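Long-range contact in beta-n-acetylhexosaminidase (Streptococcus pneumoniae, PDB 4AZI), which probably removes terminal beta-linked N-acetylglucosamine residues from glycans, as an exo-acting family 20 glycoside hydrolase: residues Ser40-Leu46 against Ile109-Ile115. The protein carries 2 engineered substitutions. Sequence-based numbering, arbitrary orientation.
Sequences SDVHLLL and IGLIPAI
H43 lies across I112 and A114, on neighbouring parallel strands of the catalytic TIM barrel. Strands 41-45 and 110-115 are the second and third of the eight, and helix 94-106 leads into the latter. Six backbone hydrogen bonds join the segments. The partners are G110 N to S40 O, V42 N to G110 O, I112 N to V42 O, L44 N to I112 O, A114 N to L44 O and L46 N to A114 O. The shortest runs from L44 N to I112 O, at 2.7 Å.

The imidazole of H43 can be followed outward. CB points into the barrel. With CG anti to the backbone N (chi1 178°), the ring swings beside the carbonyl carbon and towards I112 and A114. CB, CG and CD2 all pass near I112 O. H43 CD2 also meets I112 CG2 at 3.8 Å, and the two side chains cross at about a right angle. CE1 and NE2 then reach the methyl of A114; H43 NE2 lies 3.8 Å from A114 CB. Both ring nitrogens are hydrogen-bonded, ND1 with S14 OG on strand 10-16 and NE2 with N178 ND2 on strand 176-180.

On the same face, D41 CB touches I112 CD1 at 4.0 Å. D41 OD1 sits 3.5 Å from G110 CA. D41 OD2 accepts a hydrogen bond from S40 OG and is also bonded to N10 ND2. L45 CG packs on A114 CB at 3.9 Å.

V42, L44, L111 and P113 point to the other face. L111 CD1 lies 4.0 Å from L44 CB, and both leucines pack on L100 of helix 94-106. At the far end of the segments, L46 CB meets I115 CD1 at 3.7 Å.

On the outer face the side-chain contact is thus apolar. Inside, the two bonds of H43 fix its ring rotation and tie together strands on both sides of this pair.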
loop_
_atom_site.group_PDB
_atom_site.type_symbol
_atom_site.label_atom_id
_atom_site.label_comp_id
_atom_site.label_asym_id
_atom_site.label_seq_id
_atom_site.Cartn_x
_atom_site.Cartn_y
_atom_site.Cartn_z
ATOM N N SER A 40 -7.181 -9.733 3.504
ATOM C CA SER A 40 -6.196 -10.612 2.893
ATOM C C SER A 40 -4.777 -10.034 2.891
ATOM O O SER A 40 -3.806 -10.781 2.765
ATOM C CB SER A 40 -6.614 -10.988 1.460
ATOM O OG SER A 40 -6.743 -9.827 0.661
ATOM N N ASP A 41 -4.660 -8.713 3.016
ATOM C CA ASP A 41 -3.367 -8.033 2.855
ATOM C C ASP A 41 -3.217 -6.803 3.743
ATOM O O ASP A 41 -4.203 -6.135 4.054
ATOM C CB ASP A 41 -3.185 -7.583 1.397
ATOM C CG ASP A 41 -3.206 -8.743 0.413
ATOM O OD1 ASP A 41 -2.139 -9.348 0.161
ATOM O OD2 ASP A 41 -4.297 -9.047 -0.114
ATOM N N VAL A 42 -1.971 -6.499 4.108
ATOM C CA VAL A 42 -1.606 -5.203 4.682
ATOM C C VAL A 42 -0.750 -4.452 3.659
ATOM O O VAL A 42 0.295 -4.949 3.227
ATOM C CB VAL A 42 -0.850 -5.349 6.031
ATOM C CG1 VAL A 42 -0.295 -4.012 6.496
ATOM C CG2 VAL A 42 -1.762 -5.922 7.102
ATOM N N HIS A 43 -1.217 -3.270 3.256
ATOM C CA HIS A 43 -0.473 -2.408 2.352
ATOM C C HIS A 43 0.340 -1.473 3.185
ATOM O O HIS A 43 -0.208 -0.686 3.966
ATOM C CB HIS A 43 -1.421 -1.643 1.439
ATOM C CG HIS A 43 -0.734 -0.678 0.502
ATOM N ND1 HIS A 43 -0.542 0.619 0.811
ATOM C CD2 HIS A 43 -0.200 -0.861 -0.776
ATOM C CE1 HIS A 43 0.081 1.237 -0.211
ATOM N NE2 HIS A 43 0.290 0.333 -1.181
ATOM N N LEU A 44 1.658 -1.561 3.041
ATOM C CA LEU A 44 2.557 -0.795 3.895
ATOM C C LEU A 44 3.456 0.172 3.117
ATOM O O LEU A 44 4.404 -0.230 2.424
ATOM C CB LEU A 44 3.372 -1.730 4.801
ATOM C CG LEU A 44 4.152 -1.122 5.981
ATOM C CD1 LEU A 44 3.239 -0.585 7.079
ATOM C CD2 LEU A 44 5.134 -2.138 6.560
ATOM N N LEU A 45 3.138 1.460 3.233
ATOM C CA LEU A 45 3.993 2.502 2.689
ATOM C C LEU A 45 5.201 2.623 3.601
ATOM O O LEU A 45 5.065 2.802 4.822
ATOM C CB LEU A 45 3.246 3.835 2.556
ATOM C CG LEU A 45 2.038 3.808 1.619
ATOM C CD1 LEU A 45 0.737 3.940 2.406
ATOM C CD2 LEU A 45 2.135 4.896 0.562
ATOM N N LEU A 46 6.377 2.462 3.004
ATOM C CA LEU A 46 7.637 2.529 3.719
ATOM C C LEU A 46 8.404 3.761 3.270
ATOM O O LEU A 46 9.078 4.408 4.069
ATOM C CB LEU A 46 8.454 1.249 3.499
ATOM C CG LEU A 46 7.846 -0.013 4.122
ATOM C CD1 LEU A 46 8.416 -1.281 3.497
ATOM C CD2 LEU A 46 8.023 -0.018 5.637
ATOM N N ILE A 109 -2.025 -13.587 5.607
ATOM C CA ILE A 109 -2.085 -12.166 5.279
ATOM C C ILE A 109 -0.851 -11.855 4.429
ATOM O O ILE A 109 0.273 -12.138 4.835
ATOM C CB ILE A 109 -2.090 -11.282 6.560
ATOM C CG1 ILE A 109 -3.352 -11.508 7.416
ATOM C CG2 ILE A 109 -1.929 -9.803 6.227
ATOM C CD1 ILE A 109 -4.681 -11.247 6.723
ATOM N N GLY A 110 -1.059 -11.298 3.243
ATOM C CA GLY A 110 0.055 -10.816 2.449
ATOM C C GLY A 110 0.518 -9.443 2.905
ATOM O O GLY A 110 -0.235 -8.700 3.533
ATOM N N LEU A 111 1.768 -9.110 2.617
ATOM C CA LEU A 111 2.225 -7.732 2.748
ATOM C C LEU A 111 2.425 -7.114 1.359
ATOM O O LEU A 111 2.991 -7.739 0.462
ATOM C CB LEU A 111 3.520 -7.634 3.563
ATOM C CG LEU A 111 3.953 -6.184 3.828
ATOM C CD1 LEU A 111 3.415 -5.679 5.161
ATOM C CD2 LEU A 111 5.462 -6.036 3.766
ATOM N N ILE A 112 1.939 -5.890 1.188
ATOM C CA ILE A 112 2.230 -5.122 -0.006
ATOM C C ILE A 112 3.012 -3.861 0.351
ATOM O O ILE A 112 2.435 -2.892 0.850
ATOM C CB ILE A 112 0.958 -4.725 -0.794
ATOM C CG1 ILE A 112 0.021 -5.919 -1.009
ATOM C CG2 ILE A 112 1.345 -4.085 -2.123
ATOM C CD1 ILE A 112 -1.347 -5.534 -1.558
ATOM N N PRO A 113 4.329 -3.855 0.084
ATOM C CA PRO A 113 5.114 -2.639 0.318
ATOM C C PRO A 113 4.908 -1.552 -0.739
ATOM O O PRO A 113 4.714 -1.858 -1.931
ATOM C CB PRO A 113 6.551 -3.148 0.230
ATOM C CG PRO A 113 6.476 -4.271 -0.761
ATOM C CD PRO A 113 5.155 -4.944 -0.480
ATOM N N ALA A 114 4.987 -0.297 -0.300
ATOM C CA ALA A 114 5.081 0.859 -1.191
ATOM C C ALA A 114 6.335 1.683 -0.881
ATOM O O ALA A 114 6.637 1.950 0.298
ATOM C CB ALA A 114 3.831 1.729 -1.090
ATOM N N ILE A 115 7.066 2.046 -1.936
ATOM C CA ILE A 115 8.186 2.999 -1.867
ATOM C C ILE A 115 7.932 4.057 -2.929
ATOM O O ILE A 115 8.085 3.787 -4.125
ATOM C CB ILE A 115 9.563 2.345 -2.163
ATOM C CG1 ILE A 115 9.845 1.133 -1.255
ATOM C CG2 ILE A 115 10.682 3.392 -2.111
ATOM C CD1 ILE A 115 10.096 1.452 0.208
#